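Local structure of uncharacterized protein Rv3272 (Mycobacterium tuberculosis, 5YX6) at residues Asp17-Val22 against Leu100-Pro105; Gly106-Leu111 against Leu125-Leu130; Thr131-Asn136 against Leu147-Glu152; Ala153-Gly158 against Asp208-Leu213; Leu173-Ser178 against Val204-Val209. The protein binds fatty acyl-CoAs of varying chain length, palmitoyl-CoA most tightly, and probably acts as a family III CoA transferase in fatty acid metabolism. One frame throughout, in Å; residues are numbered along the deposited sequence.

Contact 1. Residues Asp17-Val22 against Leu100-Pro105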
# COMPACT_ATOMS: atom_id res chain seq x y z
N ASP A 17 -21.71 0.41 -4.50
CA ASP A 17 -20.45 -0.32 -4.72
C ASP A 17 -20.62 -1.43 -5.76
O ASP A 17 -21.13 -2.50 -5.44
CB ASP A 17 -19.95 -0.91 -3.39
CG ASP A 17 -18.57 -1.58 -3.50
OD1 ASP A 17 -18.01 -1.62 -4.62
OD2 ASP A 17 -18.04 -2.08 -2.46
N PHE A 18 -20.16 -1.18 -6.99
CA PHE A 18 -20.25 -2.18 -8.07
C PHE A 18 -19.03 -3.12 -8.14
O PHE A 18 -18.98 -3.99 -9.01
CB PHE A 18 -20.41 -1.49 -9.45
CG PHE A 18 -21.75 -0.81 -9.68
CD1 PHE A 18 -22.00 0.47 -9.19
CD2 PHE A 18 -22.74 -1.44 -10.42
CE1 PHE A 18 -23.22 1.10 -9.42
CE2 PHE A 18 -23.96 -0.82 -10.65
CZ PHE A 18 -24.20 0.45 -10.15
N THR A 19 -18.07 -2.96 -7.23
CA THR A 19 -16.78 -3.66 -7.33
C THR A 19 -16.82 -5.14 -6.94
O THR A 19 -17.72 -5.58 -6.23
CB THR A 19 -15.70 -3.00 -6.43
OG1 THR A 19 -16.01 -3.25 -5.05
CG2 THR A 19 -15.60 -1.50 -6.67
N GLN A 20 -15.84 -5.91 -7.41
CA GLN A 20 -15.71 -7.31 -7.01
C GLN A 20 -14.28 -7.65 -6.59
O GLN A 20 -13.36 -6.85 -6.78
CB GLN A 20 -16.14 -8.26 -8.12
CG GLN A 20 -17.57 -8.09 -8.58
CD GLN A 20 -17.84 -8.84 -9.86
OE1 GLN A 20 -17.73 -10.07 -9.91
NE2 GLN A 20 -18.20 -8.11 -10.92
N ASN A 21 -14.11 -8.84 -6.03
CA ASN A 21 -12.81 -9.38 -5.64
C ASN A 21 -12.24 -8.59 -4.46
O ASN A 21 -12.93 -8.47 -3.45
CB ASN A 21 -11.86 -9.40 -6.85
CG ASN A 21 -12.47 -10.14 -8.04
OD1 ASN A 21 -13.05 -11.22 -7.87
ND2 ASN A 21 -12.35 -9.56 -9.24
N VAL A 22 -11.02 -8.06 -4.54
CA VAL A 22 -10.41 -7.54 -3.29
C VAL A 22 -10.19 -6.02 -3.21
O VAL A 22 -10.61 -5.41 -2.23
CB VAL A 22 -9.05 -8.25 -3.01
CG1 VAL A 22 -8.33 -7.61 -1.80
CG2 VAL A 22 -9.28 -9.74 -2.76
N LEU A 100 -18.85 3.60 -6.82
CA LEU A 100 -17.57 2.89 -6.97
C LEU A 100 -17.70 1.83 -8.04
O LEU A 100 -18.59 0.98 -7.97
CB LEU A 100 -17.14 2.21 -5.68
CG LEU A 100 -16.81 3.01 -4.43
CD1 LEU A 100 -16.32 2.07 -3.35
CD2 LEU A 100 -15.75 4.03 -4.79
N GLU A 101 -16.83 1.88 -9.04
CA GLU A 101 -16.87 0.89 -10.11
C GLU A 101 -15.49 0.35 -10.49
O GLU A 101 -14.52 1.09 -10.54
CB GLU A 101 -17.55 1.52 -11.33
CG GLU A 101 -17.52 0.64 -12.55
CD GLU A 101 -16.42 1.00 -13.52
OE1 GLU A 101 -16.13 2.21 -13.68
OE2 GLU A 101 -15.86 0.08 -14.14
N ALA A 102 -15.42 -0.95 -10.79
CA ALA A 102 -14.15 -1.60 -11.11
C ALA A 102 -14.24 -2.59 -12.28
O ALA A 102 -13.49 -3.57 -12.33
CB ALA A 102 -13.60 -2.31 -9.88
N PHE A 103 -15.16 -2.35 -13.21
CA PHE A 103 -15.19 -3.14 -14.43
C PHE A 103 -14.05 -2.67 -15.31
O PHE A 103 -13.44 -1.63 -15.04
CB PHE A 103 -16.53 -2.99 -15.17
CG PHE A 103 -17.72 -3.45 -14.37
CD1 PHE A 103 -17.77 -4.73 -13.86
CD2 PHE A 103 -18.78 -2.59 -14.13
CE1 PHE A 103 -18.86 -5.15 -13.12
CE2 PHE A 103 -19.87 -3.00 -13.40
CZ PHE A 103 -19.91 -4.28 -12.89
N ARG A 104 -13.74 -3.43 -16.35
CA ARG A 104 -12.73 -2.99 -17.31
C ARG A 104 -13.31 -1.79 -18.06
O ARG A 104 -14.54 -1.69 -18.20
CB ARG A 104 -12.34 -4.12 -18.27
CG ARG A 104 -13.35 -4.37 -19.39
CD ARG A 104 -12.94 -5.57 -20.22
NE ARG A 104 -13.00 -6.81 -19.45
CZ ARG A 104 -12.70 -8.00 -19.94
NH1 ARG A 104 -12.32 -8.12 -21.20
NH2 ARG A 104 -12.78 -9.08 -19.16
N PRO A 105 -12.44 -0.89 -18.55
CA PRO A 105 -12.84 0.33 -19.27
C PRO A 105 -13.92 0.11 -20.32
O PRO A 105 -13.87 -0.87 -21.05
CB PRO A 105 -11.54 0.78 -19.93
CG PRO A 105 -10.48 0.32 -18.98
CD PRO A 105 -10.98 -0.96 -18.37
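With CG anti to the backbone N (chi1 -174°), Asp17 carries OD1 forward along its own chain, where Thr19 holds OG1 in the crowded position between backbone N and carbonyl carbon (chi1 70°). OD1 is gripped twice: Thr19 OG1 donates a hydrogen bond to it at 2.6 Å, on the syn lone pair, and Thr19 N reaches it at 2.9 Å from above the carboxylate plane. The second bond closes an Asx turn, which bends the chain as it leaves the strand. The other oxygen, OD2, forms a salt bridge with Lys73. Across the segments, Phe18 N donates to Leu100 O at 2.8 Å, nearly along the C=O axis, and the same oxygen lies at the edge of the Phe18 ring, in its plane. The chains run side by side as far as Thr19 and Ala102, where Thr19 CG2, anti to the carbonyl carbon, rests 3.9 Å from Ala102 CB and also meets Leu100 CB; beyond that pair they separate. Farther out, Gln20 NE2 comes to the edge of the Phe103 ring, 3.7 Å from CE1, with amide and ring planes 76° apart. Helix 107-110 covers part of this region through Met108, which touches both phenylalanines. Adjacent parallel strands 14-17 and 98-101 thus open into loops at their C-terminal ends, the place where Rossmann-like folds such as this large domain commonly build their binding sites.

Contact 2. Residues Gly106-Leu111 against Leu125-Leu130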
# COMPACT_ATOMS: atom_id res chain seq x y z
N GLY A 106 -14.89 1.03 -20.38
CA GLY A 106 -15.95 1.00 -21.37
C GLY A 106 -17.23 0.29 -20.98
O GLY A 106 -18.29 0.52 -21.57
N THR A 107 -17.13 -0.59 -19.99
CA THR A 107 -18.27 -1.39 -19.55
C THR A 107 -19.48 -0.57 -19.10
O THR A 107 -20.56 -0.69 -19.69
CB THR A 107 -17.85 -2.31 -18.40
OG1 THR A 107 -16.75 -3.12 -18.82
CG2 THR A 107 -19.00 -3.19 -17.98
N MET A 108 -19.29 0.28 -18.09
CA MET A 108 -20.38 1.06 -17.50
C MET A 108 -21.04 1.95 -18.52
O MET A 108 -22.24 2.23 -18.44
CB MET A 108 -19.87 1.91 -16.34
CG MET A 108 -19.50 1.13 -15.12
SD MET A 108 -20.88 0.34 -14.23
CE MET A 108 -21.36 1.64 -13.08
N GLU A 109 -20.25 2.42 -19.47
CA GLU A 109 -20.77 3.23 -20.55
C GLU A 109 -21.74 2.42 -21.42
O GLU A 109 -22.84 2.89 -21.73
CB GLU A 109 -19.61 3.80 -21.38
CG GLU A 109 -18.91 4.96 -20.66
CD GLU A 109 -17.70 4.50 -19.85
OE1 GLU A 109 -17.67 3.34 -19.38
OE2 GLU A 109 -16.77 5.32 -19.67
N LYS A 110 -21.34 1.20 -21.78
CA LYS A 110 -22.19 0.31 -22.58
C LYS A 110 -23.48 -0.04 -21.85
O LYS A 110 -24.51 -0.31 -22.47
CB LYS A 110 -21.43 -0.97 -22.96
N LEU A 111 -23.44 -0.03 -20.52
CA LEU A 111 -24.62 -0.33 -19.72
C LEU A 111 -25.48 0.91 -19.52
O LEU A 111 -26.58 0.82 -18.96
CB LEU A 111 -24.22 -0.92 -18.37
CG LEU A 111 -23.48 -2.26 -18.41
CD1 LEU A 111 -23.04 -2.65 -17.01
CD2 LEU A 111 -24.32 -3.36 -19.05
N LEU A 125 -23.07 13.83 -7.42
CA LEU A 125 -22.53 12.47 -7.45
C LEU A 125 -21.03 12.42 -7.74
O LEU A 125 -20.55 12.94 -8.75
CB LEU A 125 -23.28 11.62 -8.47
CG LEU A 125 -22.86 10.16 -8.48
CD1 LEU A 125 -23.18 9.52 -7.14
CD2 LEU A 125 -23.55 9.43 -9.60
N ILE A 126 -20.31 11.76 -6.85
CA ILE A 126 -18.90 11.47 -7.05
C ILE A 126 -18.78 10.10 -7.71
O ILE A 126 -19.45 9.14 -7.31
CB ILE A 126 -18.15 11.53 -5.71
CG1 ILE A 126 -18.07 12.98 -5.26
CG2 ILE A 126 -16.75 10.92 -5.83
CD1 ILE A 126 -17.95 13.17 -3.79
N TYR A 127 -17.98 10.03 -8.77
CA TYR A 127 -17.84 8.81 -9.56
C TYR A 127 -16.41 8.30 -9.50
O TYR A 127 -15.49 9.00 -9.90
CB TYR A 127 -18.25 9.09 -11.01
CG TYR A 127 -18.67 7.88 -11.80
CD1 TYR A 127 -17.74 6.98 -12.29
CD2 TYR A 127 -20.01 7.66 -12.10
CE1 TYR A 127 -18.13 5.88 -13.04
CE2 TYR A 127 -20.41 6.57 -12.84
CZ TYR A 127 -19.47 5.68 -13.31
OH TYR A 127 -19.88 4.59 -14.05
N ALA A 128 -16.20 7.09 -8.98
CA ALA A 128 -14.85 6.58 -8.79
C ALA A 128 -14.59 5.28 -9.56
O ALA A 128 -15.33 4.32 -9.43
CB ALA A 128 -14.59 6.37 -7.29
N ARG A 129 -13.52 5.27 -10.36
CA ARG A 129 -13.17 4.11 -11.20
C ARG A 129 -11.83 3.47 -10.82
O ARG A 129 -10.80 4.14 -10.77
CB ARG A 129 -13.15 4.52 -12.67
CG ARG A 129 -14.24 5.51 -13.01
CD ARG A 129 -14.40 5.72 -14.50
NE ARG A 129 -15.02 4.57 -15.15
CZ ARG A 129 -15.51 4.61 -16.38
NH1 ARG A 129 -16.06 3.52 -16.91
NH2 ARG A 129 -15.47 5.73 -17.08
N LEU A 130 -11.87 2.17 -10.56
CA LEU A 130 -10.66 1.39 -10.29
C LEU A 130 -10.39 0.41 -11.44
O LEU A 130 -11.24 -0.42 -11.76
CB LEU A 130 -10.79 0.64 -8.97
CG LEU A 130 -9.63 -0.27 -8.57
CD1 LEU A 130 -8.34 0.52 -8.46
CD2 LEU A 130 -9.93 -0.94 -7.24
O HOH W 1 -16.57 0.53 -16.70
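A short helix laid beside a parallel sheet supplies this contact: helix 107-110, following strand 98-101, meets the outward-reaching side chains of strand 126-131. Its main feature is an end-on, two-pronged salt bridge. Arg129 NH1 donates to Glu109 OE1 at 3.0 Å and Arg129 NH2 to Glu109 OE2 at 2.9 Å, both nearly straight. Both oxygens lie close to the guanidinium plane, yet each is approached from above the carboxylate plane, because the two flat groups are tilted 38° apart. Bends at chi2 of Glu109 (93°) and chi3 of Arg129 (72°) bring the charged ends together. A water accepts from Arg129 NH1 at 3.0 Å and from Met108 N at 3.1 Å, tying the same nitrogen to the first turn of the helix. The third guanidinium nitrogen, NE, is paired with Glu101, so the arginine is held between two acids, which would probably stabilise its positive charge. Deeper in, Met108 bends at chi2 and chi3, and its CE lies 3.4 Å from Tyr127 OH. That hydroxyl is hydrogen-bonded to Leu113 O, while CB and CG of Met108 also pack against it. Gly106, at the N-cap position, precedes the helix with a positive phi. A partly exposed ionic pair over a buried methionine-tyrosine layer in this way joins a surface helix to the parallel sheet of an alpha/beta Rossmann-type domain.

Contact 3. Residues Thr131-Asn136 against Leu147-Glu152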
# COMPACT_ATOMS: atom_id res chain seq x y z
N THR A 131 -9.24 0.54 -12.10
CA THR A 131 -8.90 -0.41 -13.16
C THR A 131 -7.54 -1.07 -12.89
O THR A 131 -6.83 -0.68 -11.97
CB THR A 131 -8.85 0.27 -14.55
OG1 THR A 131 -7.74 1.17 -14.61
CG2 THR A 131 -10.14 1.02 -14.84
N ALA A 132 -7.20 -2.08 -13.69
CA ALA A 132 -5.89 -2.72 -13.57
C ALA A 132 -4.77 -1.86 -14.14
O ALA A 132 -3.74 -1.66 -13.50
CB ALA A 132 -5.90 -4.08 -14.26
N TYR A 133 -4.97 -1.34 -15.35
CA TYR A 133 -3.90 -0.68 -16.09
C TYR A 133 -4.20 0.75 -16.55
O TYR A 133 -3.36 1.36 -17.21
CB TYR A 133 -3.52 -1.52 -17.30
CG TYR A 133 -3.00 -2.90 -16.98
CD1 TYR A 133 -1.71 -3.08 -16.49
CD2 TYR A 133 -3.78 -4.02 -17.17
CE1 TYR A 133 -1.23 -4.35 -16.20
CE2 TYR A 133 -3.31 -5.30 -16.89
CZ TYR A 133 -2.04 -5.46 -16.41
OH TYR A 133 -1.58 -6.72 -16.13
N GLY A 134 -5.39 1.27 -16.25
CA GLY A 134 -5.63 2.68 -16.47
C GLY A 134 -6.71 3.07 -17.46
O GLY A 134 -7.46 4.03 -17.24
N GLY A 135 -6.79 2.33 -18.56
CA GLY A 135 -7.75 2.64 -19.60
C GLY A 135 -7.38 3.91 -20.34
O GLY A 135 -8.26 4.61 -20.83
N ASN A 136 -6.09 4.21 -20.42
CA ASN A 136 -5.63 5.42 -21.10
C ASN A 136 -5.19 5.17 -22.54
O ASN A 136 -4.76 6.10 -23.22
CB ASN A 136 -4.50 6.07 -20.32
CG ASN A 136 -4.88 6.35 -18.88
OD1 ASN A 136 -4.23 5.87 -17.95
ND2 ASN A 136 -5.96 7.11 -18.69
N LEU A 147 -1.19 -10.54 -9.17
CA LEU A 147 0.04 -11.24 -9.52
C LEU A 147 0.65 -10.75 -10.84
O LEU A 147 1.86 -10.57 -10.95
CB LEU A 147 -0.25 -12.75 -9.57
CG LEU A 147 0.85 -13.77 -9.81
CD1 LEU A 147 0.50 -15.05 -9.07
CD2 LEU A 147 0.99 -14.03 -11.29
N VAL A 148 -0.19 -10.53 -11.85
CA VAL A 148 0.29 -10.14 -13.16
C VAL A 148 0.62 -8.65 -13.22
O VAL A 148 1.58 -8.24 -13.87
CB VAL A 148 -0.76 -10.49 -14.25
CG1 VAL A 148 -0.32 -9.98 -15.60
CG2 VAL A 148 -0.92 -11.99 -14.31
N VAL A 149 -0.21 -7.83 -12.57
CA VAL A 149 0.06 -6.40 -12.48
C VAL A 149 1.36 -6.11 -11.71
O VAL A 149 2.16 -5.27 -12.12
CB VAL A 149 -1.12 -5.65 -11.79
CG1 VAL A 149 -0.76 -4.20 -11.51
CG2 VAL A 149 -2.38 -5.77 -12.63
N ALA A 150 1.58 -6.83 -10.61
CA ALA A 150 2.81 -6.72 -9.82
C ALA A 150 4.06 -7.00 -10.66
O ALA A 150 5.04 -6.27 -10.60
CB ALA A 150 2.76 -7.67 -8.63
N ALA A 151 4.00 -8.07 -11.45
CA ALA A 151 5.12 -8.50 -12.28
C ALA A 151 5.33 -7.57 -13.47
O ALA A 151 6.45 -7.30 -13.87
CB ALA A 151 4.92 -9.94 -12.76
N GLU A 152 4.24 -7.08 -14.04
CA GLU A 152 4.35 -6.20 -15.19
C GLU A 152 4.90 -4.83 -14.76
O GLU A 152 5.56 -4.14 -15.54
CB GLU A 152 3.00 -6.09 -15.91
CG GLU A 152 3.08 -5.34 -17.23
CD GLU A 152 1.90 -5.59 -18.16
OE1 GLU A 152 0.97 -6.36 -17.79
OE2 GLU A 152 1.89 -5.02 -19.26
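Apolar packing accounts for one side of this contact. Val149 points CG2 anti to its carbonyl carbon, so that this methyl lies 3.8 Å from Tyr133 CZ and 4.2 Å from Ala132 CB, the valine and tyrosine side chains running past each other in opposite directions. Val148, crossing the tyrosine at about a right angle, brings CG1 to within 3.5 Å of Tyr133 OH. The phenol tip is thereby lodged against two successive residues of the helix.

Polar and charged groups make up the other side. Glu152 stretches out with CG anti to the backbone N (chi1 -172°), and its OE1 comes 3.1 Å from Tyr133 OH and 3.4 Å from CE1. Ring and carboxylate planes stand 53° apart. The main partner of OE1 is Arg142, which forms a salt bridge with it and a cation-pi contact with the Tyr133 ring. Within the loop, Gly134 N donates to Thr131 OG1 at 2.9 Å, an ST motif that turns the chain as it leaves the sheet.

The loop after strand 126-131 is thus seated on helix 146-152, whose Val149 also reaches Val174 of helix 173-196, while Leu343 and Asn347 of the second subunit meet Tyr133.

Contact 4. Residues Ala153-Gly158 against Asp208-Leu213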
# COMPACT_ATOMS: atom_id res chain seq x y z
N ALA A 153 4.65 -4.45 -13.50
CA ALA A 153 5.16 -3.18 -12.95
C ALA A 153 6.58 -3.28 -12.36
O ALA A 153 7.11 -2.30 -11.82
CB ALA A 153 4.22 -2.66 -11.89
N GLY A 154 7.17 -4.47 -12.40
CA GLY A 154 8.56 -4.60 -12.01
C GLY A 154 8.88 -5.18 -10.65
O GLY A 154 10.05 -5.20 -10.25
N MET A 155 7.88 -5.71 -9.95
CA MET A 155 8.07 -6.09 -8.55
C MET A 155 8.83 -7.39 -8.32
O MET A 155 9.04 -7.79 -7.17
CB MET A 155 6.71 -6.18 -7.86
CG MET A 155 6.08 -4.82 -7.63
SD MET A 155 4.51 -4.90 -6.77
CE MET A 155 4.38 -3.20 -6.21
N THR A 156 9.30 -8.03 -9.39
CA THR A 156 10.10 -9.24 -9.26
C THR A 156 11.59 -8.90 -9.31
O THR A 156 12.44 -9.77 -9.09
CB THR A 156 9.79 -10.32 -10.37
OG1 THR A 156 10.24 -9.86 -11.66
CG2 THR A 156 8.29 -10.64 -10.45
N THR A 157 11.91 -7.64 -9.59
CA THR A 157 13.29 -7.21 -9.80
C THR A 157 14.20 -7.46 -8.59
O THR A 157 13.82 -7.20 -7.45
CB THR A 157 13.35 -5.70 -10.16
OG1 THR A 157 12.52 -5.43 -11.29
CG2 THR A 157 14.77 -5.27 -10.47
N GLY A 158 15.40 -7.98 -8.87
CA GLY A 158 16.45 -8.11 -7.87
C GLY A 158 16.23 -9.07 -6.71
O GLY A 158 16.76 -8.86 -5.62
N ASP A 208 -0.59 1.99 -11.57
CA ASP A 208 -0.05 3.26 -11.07
C ASP A 208 0.33 3.15 -9.60
O ASP A 208 1.35 3.68 -9.18
CB ASP A 208 -1.06 4.40 -11.28
CG ASP A 208 -1.28 4.73 -12.75
OD1 ASP A 208 -0.56 4.14 -13.59
OD2 ASP A 208 -2.16 5.57 -13.06
N VAL A 209 -0.48 2.44 -8.83
CA VAL A 209 -0.18 2.21 -7.43
C VAL A 209 1.09 1.38 -7.27
O VAL A 209 1.93 1.69 -6.43
CB VAL A 209 -1.35 1.51 -6.73
CG1 VAL A 209 -0.97 1.21 -5.28
CG2 VAL A 209 -2.61 2.39 -6.79
N ALA A 210 1.23 0.34 -8.08
CA ALA A 210 2.38 -0.56 -8.01
C ALA A 210 3.67 0.18 -8.35
O ALA A 210 4.68 0.03 -7.66
CB ALA A 210 2.20 -1.75 -8.93
N VAL A 211 3.61 0.98 -9.42
CA VAL A 211 4.73 1.83 -9.80
C VAL A 211 5.07 2.75 -8.63
O VAL A 211 6.24 2.89 -8.26
CB VAL A 211 4.40 2.66 -11.07
CG1 VAL A 211 5.33 3.84 -11.21
CG2 VAL A 211 4.45 1.78 -12.33
N GLY A 212 4.05 3.34 -8.03
CA GLY A 212 4.23 4.22 -6.90
C GLY A 212 4.92 3.56 -5.72
O GLY A 212 5.77 4.17 -5.08
N LEU A 213 4.57 2.31 -5.43
CA LEU A 213 5.21 1.58 -4.34
C LEU A 213 6.72 1.37 -4.55
O LEU A 213 7.46 1.22 -3.59
CB LEU A 213 4.52 0.24 -4.11
CG LEU A 213 3.06 0.33 -3.64
CD1 LEU A 213 2.43 -1.05 -3.56
CD2 LEU A 213 2.95 1.04 -2.28
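The tight part of this contact is a small patch of methyl groups. Ala153 CB points at helix 206-213 and stops 3.7 Å from Ala210 CB, a fit that brings the two backbones to 5.9 Å between the CA atoms of Ala153 and Val211. Beside it Met155 reaches out almost fully extended (chi2 -178°, chi3 162°), so that its terminal methyl, rather than the sulfur, does the touching. That CE lies 3.8 Å from Ala210 CB, 3.6 Å from Ala210 O and 3.9 Å from Leu213 CD1, slotting in between one residue and another three places on along the helix. Looser is the contact of Ala153 CB with Val211 CG2, at 4.5 Å.

Beyond Met155 the chain peels away toward exposed Gly158, and the main bonds there are within the turn. Gly154, with phi 103°, ends helix 146-152 in a Schellman motif and opens a type I beta turn. Its carbonyl oxygen takes two bonds from Thr157: one from the backbone N, the other from OG1 at 2.7 Å, in the carbonyl plane and on a lone pair. This OG1 is also weakly bonded to Trp335 of the second subunit, whose His333 and Ala332 pack here. Gln214 NE2 hydrogen-bonds to the carbonyls of both Ala153 and Ala210, and Met155 also rests on Leu173 and Val174, so the loop leaving helix 146-152 is wedged between helices 206-213 and 173-196.

Contact 5. Residues Leu173-Ser178 against Val204-Val209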
# COMPACT_ATOMS: atom_id res chain seq x y z
N LEU A 173 -0.22 -7.45 -2.38
CA LEU A 173 0.11 -6.11 -1.92
C LEU A 173 -0.49 -5.05 -2.84
O LEU A 173 -0.87 -3.98 -2.38
CB LEU A 173 1.63 -5.91 -1.84
CG LEU A 173 2.38 -5.78 -3.16
CD1 LEU A 173 3.61 -4.91 -3.01
CD2 LEU A 173 2.76 -7.16 -3.69
N VAL A 174 -0.60 -5.36 -4.12
CA VAL A 174 -1.09 -4.39 -5.08
C VAL A 174 -2.60 -4.16 -4.92
O VAL A 174 -3.07 -3.02 -4.99
CB VAL A 174 -0.75 -4.82 -6.52
CG1 VAL A 174 -1.46 -3.93 -7.53
CG2 VAL A 174 0.74 -4.76 -6.73
N ASP A 175 -3.33 -5.24 -4.69
CA ASP A 175 -4.75 -5.17 -4.35
C ASP A 175 -5.01 -4.33 -3.10
O ASP A 175 -5.79 -3.39 -3.13
CB ASP A 175 -5.32 -6.57 -4.11
CG ASP A 175 -5.69 -7.28 -5.39
OD1 ASP A 175 -5.66 -6.64 -6.46
OD2 ASP A 175 -6.03 -8.48 -5.33
N ASN A 176 -4.35 -4.68 -2.00
CA ASN A 176 -4.66 -4.05 -0.74
C ASN A 176 -4.19 -2.60 -0.73
O ASN A 176 -4.91 -1.72 -0.24
CB ASN A 176 -4.06 -4.85 0.41
CG ASN A 176 -4.73 -6.22 0.56
OD1 ASN A 176 -5.96 -6.33 0.56
ND2 ASN A 176 -3.92 -7.27 0.68
N ALA A 177 -3.04 -2.32 -1.32
CA ALA A 177 -2.59 -0.93 -1.46
C ALA A 177 -3.54 -0.14 -2.36
O ALA A 177 -3.83 1.03 -2.07
CB ALA A 177 -1.17 -0.87 -2.01
N SER A 178 -4.03 -0.75 -3.43
CA SER A 178 -4.93 -0.05 -4.35
C SER A 178 -6.24 0.31 -3.66
O SER A 178 -6.78 1.38 -3.89
CB SER A 178 -5.22 -0.89 -5.59
OG SER A 178 -4.07 -0.99 -6.41
N VAL A 204 -8.33 5.47 -10.30
CA VAL A 204 -7.17 4.83 -9.68
C VAL A 204 -6.81 3.57 -10.45
O VAL A 204 -7.66 2.70 -10.66
CB VAL A 204 -7.44 4.47 -8.21
CG1 VAL A 204 -6.26 3.69 -7.63
CG2 VAL A 204 -7.70 5.71 -7.40
N ALA A 205 -5.56 3.49 -10.92
CA ALA A 205 -5.08 2.29 -11.61
C ALA A 205 -4.14 1.48 -10.72
O ALA A 205 -3.24 2.03 -10.07
CB ALA A 205 -4.38 2.67 -12.90
N MET A 206 -4.37 0.17 -10.65
CA MET A 206 -3.53 -0.71 -9.84
C MET A 206 -2.08 -0.63 -10.29
O MET A 206 -1.15 -0.64 -9.48
CB MET A 206 -4.03 -2.16 -9.91
CG MET A 206 -5.22 -2.47 -9.00
SD MET A 206 -6.00 -4.07 -9.38
CE MET A 206 -4.65 -5.20 -9.08
N TYR A 207 -1.88 -0.53 -11.60
CA TYR A 207 -0.55 -0.37 -12.14
C TYR A 207 0.14 0.87 -11.59
O TYR A 207 1.31 0.81 -11.19
CB TYR A 207 -0.61 -0.32 -13.66
CG TYR A 207 0.74 -0.20 -14.33
CD1 TYR A 207 1.56 -1.31 -14.47
CD2 TYR A 207 1.17 1.00 -14.87
CE1 TYR A 207 2.79 -1.22 -15.10
CE2 TYR A 207 2.39 1.10 -15.51
CZ TYR A 207 3.19 -0.01 -15.62
OH TYR A 207 4.40 0.08 -16.25
N ASP A 208 -0.59 1.99 -11.57
CA ASP A 208 -0.05 3.26 -11.07
C ASP A 208 0.33 3.15 -9.60
O ASP A 208 1.35 3.68 -9.18
CB ASP A 208 -1.06 4.40 -11.28
CG ASP A 208 -1.28 4.73 -12.75
OD1 ASP A 208 -0.56 4.14 -13.59
OD2 ASP A 208 -2.16 5.57 -13.06
N VAL A 209 -0.48 2.44 -8.83
CA VAL A 209 -0.18 2.21 -7.43
C VAL A 209 1.09 1.38 -7.27
O VAL A 209 1.93 1.69 -6.43
CB VAL A 209 -1.35 1.51 -6.73
CG1 VAL A 209 -0.97 1.21 -5.28
CG2 VAL A 209 -2.61 2.39 -6.79
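Met206 leaves its backbone with CG anti to the carbonyl carbon (chi1 -81°), and each of its atoms finds a partner on helix 173-196. CB meets Val174 CG1 and Ser178 OG, the latter at 3.7 Å. CG presses closer, 3.2 Å from the same OG. The chain runs on to SD, 3.9 Å from Asp175 OD1, and bends at chi3 (62°) so that CE ends 3.8 Å from Val174 CG1 and 3.2 Å from Asp175 OD1. Asp175, inferred to be the catalytic nucleophile, thus has a methionine methyl against one carboxylate oxygen, an apolar neighbour that may modestly raise its pKa; its backbone N is bonded to Asp146 OD2. Strand 201-205, an outer strand of the parallel Rossmann-type sheet within this chain, passes directly into helix 206-213 here, with Ala205 at the N-cap position and Met206 opening the helix. Ser178 OG donates to Val174 O at 2.7 Å from above the carbonyl plane. This bond folds the hydroxyl back onto its own helix, leaving it to touch only carbon atoms of the facing segment. One turn along from Met206, Val209 sets CG1 3.9 Å from Ala177 CB and CG2 beside Ser178 OG.

Contacts 1, 3, 4 and 5 are largely buried, whereas contact 2 is partly exposed, and in it a salt bridge and a water join the two segments. Contacts 1 and 2 join through neighbouring strands 98-101 and 126-131, where Glu101 exchanges probable backbone hydrogen bonds with Ala128 and Leu130. Contact 5, nearest the centre of the chain, continues the sheet: Arg129 O meets Val204 N, and Thr131 O of contact 3 meets Met206 N. Contacts 4 and 5 share Asp208 and Val209 on helix 206-213; contact 4 packs apolar side chains, while contact 5 also sets oxygens of Asp175 and Ser178 against methionine carbons. Strand-end bonding marks contact 1; contacts 3, 4 and 5 reach the second subunit.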